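Local atomic coordinates of dTDP Sugar Isomerase (Desulfovibrio desulfuricans subsp. desulfuricans str. G20, PDB entry 3EJK), a protein that probably catalyses the epimerization of dTDP-4-dehydro-6-deoxy-alpha-D-glucose at positions 3 and 5 of the sugar to give dTDP-4-dehydro-beta-L-rhamnose. Residues Arg63-Trp68 with Phe161-Ala166; Tyr56-Leu61 with Tyr124-Thr129; His86-Asp91 with Leu102-Leu107. All coordinates share one frame; numbering follows the deposited sequence.

Contact 1: Arg63-Trp68 with Phe161-Ala166; sequences RRVKAW and FSWAGA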
loop_
_atom_site.group_PDB
_atom_site.type_symbol
_atom_site.label_atom_id
_atom_site.label_comp_id
_atom_site.label_asym_id
_atom_site.label_seq_id
_atom_site.Cartn_x
_atom_site.Cartn_y
_atom_site.Cartn_z
ATOM N N ARG A 63 -0.243 18.537 -7.242
ATOM C CA ARG A 63 -1.257 19.527 -7.652
ATOM C C ARG A 63 -2.261 18.953 -8.610
ATOM O O ARG A 63 -3.106 19.675 -9.102
ATOM C CB ARG A 63 -0.654 20.798 -8.258
ATOM C CG ARG A 63 0.456 21.437 -7.454
ATOM C CD ARG A 63 0.063 21.795 -6.067
ATOM N NE ARG A 63 1.225 22.296 -5.342
ATOM C CZ ARG A 63 1.488 23.576 -5.107
ATOM N NH1 ARG A 63 0.647 24.517 -5.494
ATOM N NH2 ARG A 63 2.580 23.910 -4.441
ATOM N N ARG A 64 -2.148 17.656 -8.860
ATOM C CA ARG A 64 -3.094 16.926 -9.704
ATOM C C ARG A 64 -4.326 16.464 -8.910
ATOM O O ARG A 64 -4.273 16.103 -7.720
ATOM C CB ARG A 64 -2.412 15.749 -10.407
ATOM C CG ARG A 64 -1.273 16.176 -11.354
ATOM C CD ARG A 64 -1.704 17.166 -12.388
ATOM N NE ARG A 64 -2.760 16.631 -13.241
ATOM C CZ ARG A 64 -2.547 15.966 -14.364
ATOM N NH1 ARG A 64 -1.318 15.762 -14.777
ATOM N NH2 ARG A 64 -3.564 15.513 -15.074
ATOM N N VAL A 65 -5.443 16.495 -9.613
ATOM C CA VAL A 65 -6.763 16.145 -9.056
ATOM C C VAL A 65 -7.379 14.893 -9.666
ATOM O O VAL A 65 -7.349 14.694 -10.881
ATOM C CB VAL A 65 -7.748 17.298 -9.315
ATOM C CG1 VAL A 65 -9.160 16.959 -8.820
ATOM C CG2 VAL A 65 -7.229 18.603 -8.688
ATOM N N LYS A 66 -7.926 14.049 -8.803
ATOM C CA LYS A 66 -8.697 12.879 -9.236
ATOM C C LYS A 66 -10.084 12.961 -8.628
ATOM O O LYS A 66 -10.302 12.643 -7.458
ATOM C CB LYS A 66 -8.026 11.562 -8.856
ATOM C CG LYS A 66 -6.699 11.322 -9.565
ATOM C CD LYS A 66 -6.171 9.921 -9.274
ATOM C CE LYS A 66 -4.932 9.611 -10.113
ATOM N NZ LYS A 66 -4.603 8.152 -10.134
ATOM N N ALA A 67 -11.015 13.432 -9.437
ATOM C CA ALA A 67 -12.404 13.648 -8.976
ATOM C C ALA A 67 -13.356 13.586 -10.170
ATOM O O ALA A 67 -12.951 13.925 -11.275
ATOM C CB ALA A 67 -12.505 15.003 -8.297
ATOM N N TRP A 68 -14.605 13.148 -10.020
ATOM C CA TRP A 68 -15.224 12.663 -8.805
ATOM C C TRP A 68 -15.642 11.235 -9.050
ATOM O O TRP A 68 -15.924 10.846 -10.180
ATOM C CB TRP A 68 -16.504 13.432 -8.498
ATOM C CG TRP A 68 -16.322 14.876 -8.178
ATOM C CD1 TRP A 68 -16.393 15.919 -9.039
ATOM C CD2 TRP A 68 -16.050 15.428 -6.892
ATOM N NE1 TRP A 68 -16.169 17.100 -8.374
ATOM C CE2 TRP A 68 -15.950 16.824 -7.051
ATOM C CE3 TRP A 68 -15.854 14.877 -5.621
ATOM C CZ2 TRP A 68 -15.704 17.671 -5.992
ATOM C CZ3 TRP A 68 -15.614 15.714 -4.574
ATOM C CH2 TRP A 68 -15.544 17.100 -4.755
ATOM N N PHE A 161 -18.201 21.621 -4.723
ATOM C CA PHE A 161 -16.833 21.950 -4.353
ATOM C C PHE A 161 -15.976 22.230 -5.577
ATOM O O PHE A 161 -15.908 21.426 -6.500
ATOM C CB PHE A 161 -16.181 20.836 -3.525
ATOM C CG PHE A 161 -14.779 21.166 -3.093
ATOM C CD1 PHE A 161 -14.557 21.900 -1.955
ATOM C CD2 PHE A 161 -13.686 20.759 -3.841
ATOM C CE1 PHE A 161 -13.262 22.224 -1.552
ATOM C CE2 PHE A 161 -12.393 21.080 -3.454
ATOM C CZ PHE A 161 -12.184 21.822 -2.296
ATOM N N SER A 162 -15.275 23.353 -5.520
ATOM C CA SER A 162 -14.416 23.796 -6.620
ATOM C C SER A 162 -12.954 23.425 -6.448
ATOM O O SER A 162 -12.216 24.052 -5.708
ATOM C CB SER A 162 -14.518 25.305 -6.795
ATOM O OG SER A 162 -13.676 25.746 -7.833
ATOM N N TRP A 163 -12.536 22.411 -7.174
ATOM C CA TRP A 163 -11.143 21.991 -7.130
ATOM C C TRP A 163 -10.264 23.072 -7.684
ATOM O O TRP A 163 -9.119 23.222 -7.284
ATOM C CB TRP A 163 -10.899 20.700 -7.911
ATOM C CG TRP A 163 -11.309 19.550 -7.135
ATOM C CD1 TRP A 163 -12.387 18.755 -7.351
ATOM C CD2 TRP A 163 -10.678 19.066 -5.950
ATOM N NE1 TRP A 163 -12.454 17.789 -6.383
ATOM C CE2 TRP A 163 -11.419 17.961 -5.506
ATOM C CE3 TRP A 163 -9.558 19.464 -5.216
ATOM C CZ2 TRP A 163 -11.084 17.251 -4.364
ATOM C CZ3 TRP A 163 -9.227 18.749 -4.079
ATOM C CH2 TRP A 163 -9.986 17.660 -3.666
ATOM N N ALA A 164 -10.829 23.856 -8.584
ATOM C CA ALA A 164 -10.038 24.908 -9.241
ATOM C C ALA A 164 -9.665 25.977 -8.235
ATOM O O ALA A 164 -8.674 26.685 -8.372
ATOM C CB ALA A 164 -10.801 25.519 -10.390
ATOM N N GLY A 165 -10.472 26.063 -7.197
ATOM C CA GLY A 165 -10.295 27.074 -6.177
ATOM C C GLY A 165 -9.526 26.575 -4.978
ATOM O O GLY A 165 -9.183 27.343 -4.092
ATOM N N ALA A 166 -9.232 25.290 -4.957
ATOM C CA ALA A 166 -8.533 24.685 -3.793
ATOM C C ALA A 166 -7.090 25.122 -3.616
ATOM O O ALA A 166 -6.354 25.346 -4.569
ATOM C CB ALA A 166 -8.588 23.146 -3.851
#
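Aromatic contact dominates between W68 and W163. NE1 of W163 lies over one face of the W68 indole, 3.3 Å from CZ2 and toward the rim. The six-membered ring of W68 and the five-membered ring of W163 have centroids 4.8 Å apart and planes inclined by 46°, an oblique pairing. F161, in the same segment as W163, puts CE2 over one face of the W163 indole. Aliphatic groups add to the hold on W163. On the opposite face V65 sets CG1 over the five-membered ring of W163 in a CH-pi contact, 3.8 Å from the centroid and only 11° off the normal; with chi1 at 177° this methyl is anti to the backbone N. A67 CB approaches W163 NE1 to 3.4 Å. The contact lies on the outside of a cupin-type beta fold, where the loop after strand 149-151 folds back across strand 65-71; W163 also packs on A127 and V88 of the neighbouring strands. F161 meets W68 through its backbone and CB: the carbonyl O sits at the indole edge, 3.8 Å from CZ2, and CB is 4.0 Å from CH2. No hydrogen bond joins the segments. W68, which follows a cis peptide bond, has a weak one from NE1 to Q154 O.

Contact 2: Tyr56-Leu61 with Tyr124-Thr129; sequences YFSEVL and YGFAAT. With CIT (citric acid), chain C.
Facing strands of the two sheets of the beta sandwich bring V60 against F126 and A128, beside a pocket that holds citrate. The axes of 56-60 and 124-128 approach to 7.7 Å, with N-to-C directions 54° apart, and side chains rather than backbone bonds connect them. V60 divides its two methyls between its partners. CG2 meets the edge of the F126 ring near its plane, 3.5 Å from CE1, while CG1, anti to the backbone N (chi1 -173°), reaches A128 CB at 3.6 Å. The same A128 methyl lies beside the carbonyl oxygens of V60 and L61.

This is the interior of a cupin fold, the clan to which the family belongs, and the other end of the interface widens into the ligand site. There the citrate, probably from the crystallisation liquor, bridges both strands, consistent with a sugar-nucleotide site inside the cupin barrel. S58 OG donates to citrate O3 at 2.7 Å, and Y124 OH donates to O1 at 2.6 Å, with O1 in the plane of the tyrosine ring at its edge. Y56 OH shares a hydrogen bond of 2.9 Å with the citrate hydroxyl O7. F126 CE2 comes within 3.3 Å of the citrate carboxylate oxygen O5, and F78 meets the F126 ring at nearly a right angle. K66, K69 and H71 also hydrogen-bond the citrate, and K66 NZ reaches S58 OG as well. Beyond the pocket, Y56 and F57 pair with a strand of the second subunit, and E59 OE2 forms a salt bridge with R109 of that subunit.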
loop_
_atom_site.group_PDB
_atom_site.type_symbol
_atom_site.label_atom_id
_atom_site.label_comp_id
_atom_site.label_asym_id
_atom_site.label_seq_id
_atom_site.Cartn_x
_atom_site.Cartn_y
_atom_site.Cartn_z
ATOM N N TYR A 56 -5.237 -1.823 -3.793
ATOM C CA TYR A 56 -4.538 -1.146 -4.890
ATOM C C TYR A 56 -4.052 0.228 -4.433
ATOM O O TYR A 56 -4.438 0.735 -3.385
ATOM C CB TYR A 56 -5.418 -0.969 -6.142
ATOM C CG TYR A 56 -6.510 0.070 -6.021
ATOM C CD1 TYR A 56 -7.752 -0.257 -5.496
ATOM C CD2 TYR A 56 -6.298 1.393 -6.432
ATOM C CE1 TYR A 56 -8.762 0.702 -5.388
ATOM C CE2 TYR A 56 -7.297 2.354 -6.308
ATOM C CZ TYR A 56 -8.518 2.001 -5.781
ATOM O OH TYR A 56 -9.509 2.938 -5.660
ATOM N N PHE A 57 -3.232 0.807 -5.287
ATOM C CA PHE A 57 -2.671 2.138 -5.086
ATOM C C PHE A 57 -2.984 3.061 -6.237
ATOM O O PHE A 57 -3.218 2.643 -7.382
ATOM C CB PHE A 57 -1.157 2.076 -4.935
ATOM C CG PHE A 57 -0.709 1.004 -4.029
ATOM C CD1 PHE A 57 -0.917 1.113 -2.670
ATOM C CD2 PHE A 57 -0.109 -0.137 -4.532
ATOM C CE1 PHE A 57 -0.519 0.104 -1.817
ATOM C CE2 PHE A 57 0.309 -1.160 -3.676
ATOM C CZ PHE A 57 0.101 -1.035 -2.316
ATOM N N SER A 58 -2.985 4.332 -5.876
ATOM C CA SER A 58 -3.223 5.397 -6.812
ATOM C C SER A 58 -2.176 6.469 -6.612
ATOM O O SER A 58 -2.071 7.072 -5.543
ATOM C CB SER A 58 -4.625 5.981 -6.612
ATOM O OG SER A 58 -4.906 7.005 -7.538
ATOM N N GLU A 59 -1.388 6.689 -7.659
ATOM C CA GLU A 59 -0.399 7.744 -7.609
ATOM C C GLU A 59 -1.070 9.018 -8.038
ATOM O O GLU A 59 -1.893 9.021 -8.958
ATOM C CB GLU A 59 0.776 7.443 -8.510
ATOM C CG GLU A 59 1.748 8.570 -8.572
ATOM C CD GLU A 59 3.072 8.149 -9.145
ATOM O OE1 GLU A 59 3.205 8.029 -10.375
ATOM O OE2 GLU A 59 3.999 7.972 -8.348
ATOM N N VAL A 60 -0.770 10.084 -7.303
ATOM C CA VAL A 60 -1.271 11.405 -7.634
ATOM C C VAL A 60 -0.087 12.348 -7.676
ATOM O O VAL A 60 0.572 12.576 -6.663
ATOM C CB VAL A 60 -2.334 11.921 -6.641
ATOM C CG1 VAL A 60 -2.949 13.230 -7.150
ATOM C CG2 VAL A 60 -3.435 10.874 -6.460
ATOM N N LEU A 61 0.203 12.855 -8.870
ATOM C CA LEU A 61 1.311 13.799 -9.045
ATOM C C LEU A 61 0.941 15.124 -8.371
ATOM O O LEU A 61 -0.246 15.452 -8.233
ATOM C CB LEU A 61 1.645 14.012 -10.517
ATOM C CG LEU A 61 2.136 12.770 -11.240
ATOM C CD1 LEU A 61 2.490 13.138 -12.670
ATOM C CD2 LEU A 61 3.335 12.182 -10.542
ATOM N N TYR A 124 -16.578 11.153 -3.977
ATOM C CA TYR A 124 -15.241 11.509 -3.502
ATOM C C TYR A 124 -14.287 11.967 -4.599
ATOM O O TYR A 124 -14.391 11.627 -5.756
ATOM C CB TYR A 124 -14.617 10.409 -2.635
ATOM C CG TYR A 124 -14.450 9.061 -3.290
ATOM C CD1 TYR A 124 -15.448 8.110 -3.228
ATOM C CD2 TYR A 124 -13.271 8.731 -3.936
ATOM C CE1 TYR A 124 -15.284 6.854 -3.824
ATOM C CE2 TYR A 124 -13.091 7.500 -4.535
ATOM C CZ TYR A 124 -14.097 6.559 -4.474
ATOM O OH TYR A 124 -13.917 5.323 -5.073
ATOM N N GLY A 125 -13.402 12.839 -4.170
ATOM C CA GLY A 125 -12.349 13.393 -5.010
ATOM C C GLY A 125 -11.143 13.687 -4.142
ATOM O O GLY A 125 -11.266 13.867 -2.932
ATOM N N PHE A 126 -9.974 13.714 -4.757
ATOM C CA PHE A 126 -8.757 14.024 -4.005
ATOM C C PHE A 126 -7.663 14.570 -4.898
ATOM O O PHE A 126 -7.660 14.360 -6.114
ATOM C CB PHE A 126 -8.270 12.809 -3.199
ATOM C CG PHE A 126 -8.084 11.552 -4.016
ATOM C CD1 PHE A 126 -6.901 11.297 -4.663
ATOM C CD2 PHE A 126 -9.106 10.621 -4.126
ATOM C CE1 PHE A 126 -6.721 10.136 -5.397
ATOM C CE2 PHE A 126 -8.944 9.474 -4.863
ATOM C CZ PHE A 126 -7.744 9.229 -5.509
ATOM N N ALA A 127 -6.767 15.308 -4.261
ATOM C CA ALA A 127 -5.631 15.932 -4.927
ATOM C C ALA A 127 -4.386 15.955 -4.059
ATOM O O ALA A 127 -4.456 16.095 -2.853
ATOM C CB ALA A 127 -5.985 17.357 -5.358
ATOM N N ALA A 128 -3.247 15.836 -4.730
ATOM C CA ALA A 128 -1.944 15.882 -4.078
ATOM C C ALA A 128 -1.512 17.321 -3.867
ATOM O O ALA A 128 -1.542 18.140 -4.777
ATOM C CB ALA A 128 -0.871 15.123 -4.909
ATOM N N THR A 129 -1.098 17.603 -2.644
ATOM C CA THR A 129 -0.596 18.926 -2.269
ATOM C C THR A 129 0.918 18.942 -2.269
ATOM O O THR A 129 1.598 17.910 -2.263
ATOM C CB THR A 129 -1.073 19.336 -0.861
ATOM O OG1 THR A 129 -0.483 18.459 0.100
ATOM C CG2 THR A 129 -2.591 19.258 -0.748
HETATM C C1 CIT C . -12.001 4.463 -7.738
HETATM O O1 CIT C . -11.879 5.073 -6.650
HETATM O O2 CIT C . -13.016 3.760 -7.965
HETATM C C2 CIT C . -10.921 4.521 -8.778
HETATM C C3 CIT C . -9.901 5.614 -8.500
HETATM O O7 CIT C . -9.091 5.258 -7.336
HETATM C C4 CIT C . -9.095 5.749 -9.794
HETATM C C5 CIT C . -7.775 6.429 -9.597
HETATM O O3 CIT C . -7.368 6.550 -8.434
HETATM O O4 CIT C . -7.108 6.848 -10.588
HETATM C C6 CIT C . -10.588 6.938 -8.205
HETATM O O5 CIT C . -10.165 7.667 -7.293
HETATM O O6 CIT C . -11.577 7.310 -8.861
#

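Contact 3: His86-Asp91 with Leu102-Leu107; sequences HVVLYD and LAQVTL
V88 and Q104 run alongside each other in the same direction on one face of the antiparallel beta hairpin formed by strands 84-90 and 102-108. Strand 102-108 is outermost within the chain in a five-stranded sheet of the cupin-type fold, and strand 84-90 has strand 123-128 as its other neighbour. V88 CG2 touches Q104 CG at 4.0 Å, the two residues forming a non-hydrogen-bonded pair. On the same face, the L102 side chain leans across the hairpin: its CD2 meets Y90 CB at 3.7 Å and also reaches V88 CG1, crossing both residues at a slant. The same methyl comes within 3.4 Å of the backbone oxygen L89 O. H86 and T106 form the remaining pair of this face, their side chains parallel in direction, and Q104 touches F161 of the adjoining loop.

The other face is apolar and looks into the interior of the sandwich. L89 and A103 are directly paired there, their CB atoms 4.0 Å apart. V87 pairs with V105 but directs CG2 obliquely toward L107 CD1, a diagonal contact at 4.0 Å. Strand 114-118 of the facing sheet receives V87 and L107 on L116, and L89 on I118, while F126 and Y124 of the adjacent strand pack beside V87 and L89.

Between these faces, V87 with V105 and L89 with A103 are hydrogen-bonded pairs. Within each, the bond given by strand 84-90 is the shorter: V87 N to V105 O and L89 N to A103 O are each 2.7 Å. The return bond from A103 N to L89 O is 2.9 Å.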
loop_
_atom_site.group_PDB
_atom_site.type_symbol
_atom_site.label_atom_id
_atom_site.label_comp_id
_atom_site.label_asym_id
_atom_site.label_seq_id
_atom_site.Cartn_x
_atom_site.Cartn_y
_atom_site.Cartn_z
ATOM N N HIS A 86 -5.500 16.039 -0.201
ATOM C CA HIS A 86 -6.718 16.671 0.275
ATOM C C HIS A 86 -7.858 15.889 -0.336
ATOM O O HIS A 86 -7.947 15.748 -1.559
ATOM C CB HIS A 86 -6.787 18.151 -0.108
ATOM C CG HIS A 86 -5.997 19.033 0.804
ATOM N ND1 HIS A 86 -6.253 20.381 0.953
ATOM C CD2 HIS A 86 -5.009 18.737 1.686
ATOM C CE1 HIS A 86 -5.419 20.887 1.845
ATOM N NE2 HIS A 86 -4.662 19.908 2.313
ATOM N N VAL A 87 -8.687 15.327 0.532
ATOM C CA VAL A 87 -9.866 14.589 0.101
ATOM C C VAL A 87 -11.114 15.405 0.391
ATOM O O VAL A 87 -11.212 16.066 1.419
ATOM C CB VAL A 87 -10.030 13.234 0.838
ATOM C CG1 VAL A 87 -11.232 12.454 0.258
ATOM C CG2 VAL A 87 -8.755 12.398 0.782
ATOM N N VAL A 88 -12.046 15.384 -0.551
ATOM C CA VAL A 88 -13.341 15.996 -0.334
ATOM C C VAL A 88 -14.424 14.970 -0.585
ATOM O O VAL A 88 -14.412 14.251 -1.585
ATOM C CB VAL A 88 -13.604 17.219 -1.216
ATOM C CG1 VAL A 88 -15.047 17.688 -1.032
ATOM C CG2 VAL A 88 -12.610 18.356 -0.921
ATOM N N LEU A 89 -15.360 14.917 0.352
ATOM C CA LEU A 89 -16.503 14.000 0.285
ATOM C C LEU A 89 -17.762 14.833 0.156
ATOM O O LEU A 89 -17.870 15.887 0.749
ATOM C CB LEU A 89 -16.601 13.132 1.555
ATOM C CG LEU A 89 -15.364 12.317 1.966
ATOM C CD1 LEU A 89 -15.762 11.365 3.098
ATOM C CD2 LEU A 89 -14.853 11.553 0.798
ATOM N N TYR A 90 -18.674 14.363 -0.687
ATOM C CA TYR A 90 -19.971 15.018 -0.914
ATOM C C TYR A 90 -21.110 14.019 -0.826
ATOM O O TYR A 90 -21.166 13.043 -1.572
ATOM C CB TYR A 90 -20.030 15.730 -2.255
ATOM C CG TYR A 90 -21.439 16.170 -2.575
ATOM C CD1 TYR A 90 -22.084 17.107 -1.784
ATOM C CD2 TYR A 90 -22.125 15.636 -3.657
ATOM C CE1 TYR A 90 -23.369 17.493 -2.049
ATOM C CE2 TYR A 90 -23.407 16.040 -3.937
ATOM C CZ TYR A 90 -24.019 16.959 -3.132
ATOM O OH TYR A 90 -25.299 17.339 -3.403
ATOM N N ASP A 91 -21.996 14.282 0.122
ATOM C CA ASP A 91 -23.144 13.403 0.387
ATOM C C ASP A 91 -24.325 13.692 -0.534
ATOM O O ASP A 91 -25.147 14.566 -0.273
ATOM C CB ASP A 91 -23.571 13.526 1.843
ATOM C CG ASP A 91 -24.478 12.408 2.281
ATOM O OD1 ASP A 91 -25.009 11.684 1.404
ATOM O OD2 ASP A 91 -24.655 12.265 3.513
ATOM N N LEU A 102 -20.621 18.508 2.732
ATOM C CA LEU A 102 -19.221 18.173 2.427
ATOM C C LEU A 102 -18.418 17.777 3.654
ATOM O O LEU A 102 -18.679 18.202 4.773
ATOM C CB LEU A 102 -18.494 19.373 1.812
ATOM C CG LEU A 102 -19.015 19.892 0.472
ATOM C CD1 LEU A 102 -18.300 21.180 0.100
ATOM C CD2 LEU A 102 -18.836 18.823 -0.591
ATOM N N ALA A 103 -17.437 16.929 3.414
ATOM C CA ALA A 103 -16.441 16.600 4.436
ATOM C C ALA A 103 -15.088 16.799 3.749
ATOM O O ALA A 103 -14.882 16.347 2.625
ATOM C CB ALA A 103 -16.606 15.166 4.973
ATOM N N GLN A 104 -14.204 17.545 4.399
ATOM C CA GLN A 104 -12.862 17.783 3.869
ATOM C C GLN A 104 -11.839 17.219 4.838
ATOM O O GLN A 104 -11.883 17.464 6.035
ATOM C CB GLN A 104 -12.631 19.263 3.589
ATOM C CG GLN A 104 -13.723 19.884 2.657
ATOM C CD GLN A 104 -13.397 21.299 2.171
ATOM O OE1 GLN A 104 -12.317 21.557 1.651
ATOM N NE2 GLN A 104 -14.355 22.199 2.306
ATOM N N VAL A 105 -10.935 16.422 4.297
ATOM C CA VAL A 105 -9.905 15.801 5.108
ATOM C C VAL A 105 -8.555 15.844 4.413
ATOM O O VAL A 105 -8.453 15.840 3.187
ATOM C CB VAL A 105 -10.295 14.336 5.474
ATOM C CG1 VAL A 105 -9.094 13.565 5.959
ATOM C CG2 VAL A 105 -11.443 14.339 6.515
ATOM N N THR A 106 -7.546 15.919 5.243
ATOM C CA THR A 106 -6.135 15.929 4.842
ATOM C C THR A 106 -5.557 14.601 5.277
ATOM O O THR A 106 -5.726 14.188 6.443
ATOM C CB THR A 106 -5.356 17.087 5.526
ATOM O OG1 THR A 106 -5.804 18.334 4.980
ATOM C CG2 THR A 106 -3.848 16.955 5.301
ATOM N N LEU A 107 -4.897 13.925 4.341
ATOM C CA LEU A 107 -4.266 12.631 4.614
ATOM C C LEU A 107 -2.808 12.631 4.208
ATOM O O LEU A 107 -2.446 13.027 3.091
ATOM C CB LEU A 107 -4.982 11.482 3.894
ATOM C CG LEU A 107 -6.419 11.154 4.324
ATOM C CD1 LEU A 107 -6.960 10.008 3.479
ATOM C CD2 LEU A 107 -6.494 10.801 5.816
#

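Strand 123-128 ties the three contacts together. On one side, probable hydrogen bonds join it to strand 65-71 of contact 1, from K66 N to F126 O at 2.7 Å and from R63 N to A128 O at 2.8 Å; on the other, probable hydrogen bonds join it to strand 84-90 of contact 3, from H86 N to A127 O and from V88 N to G125 O, both at 2.9 Å. The centres of the contacts lie about 11 to 12 Å apart. Contacts 1 and 3 meet on the outer side of the sheet, where F161 CE2 is 3.7 Å from V88 CG2. The citrate pocket lies on the inner side, in contact 2, and K66 of contact 1 reaches into it.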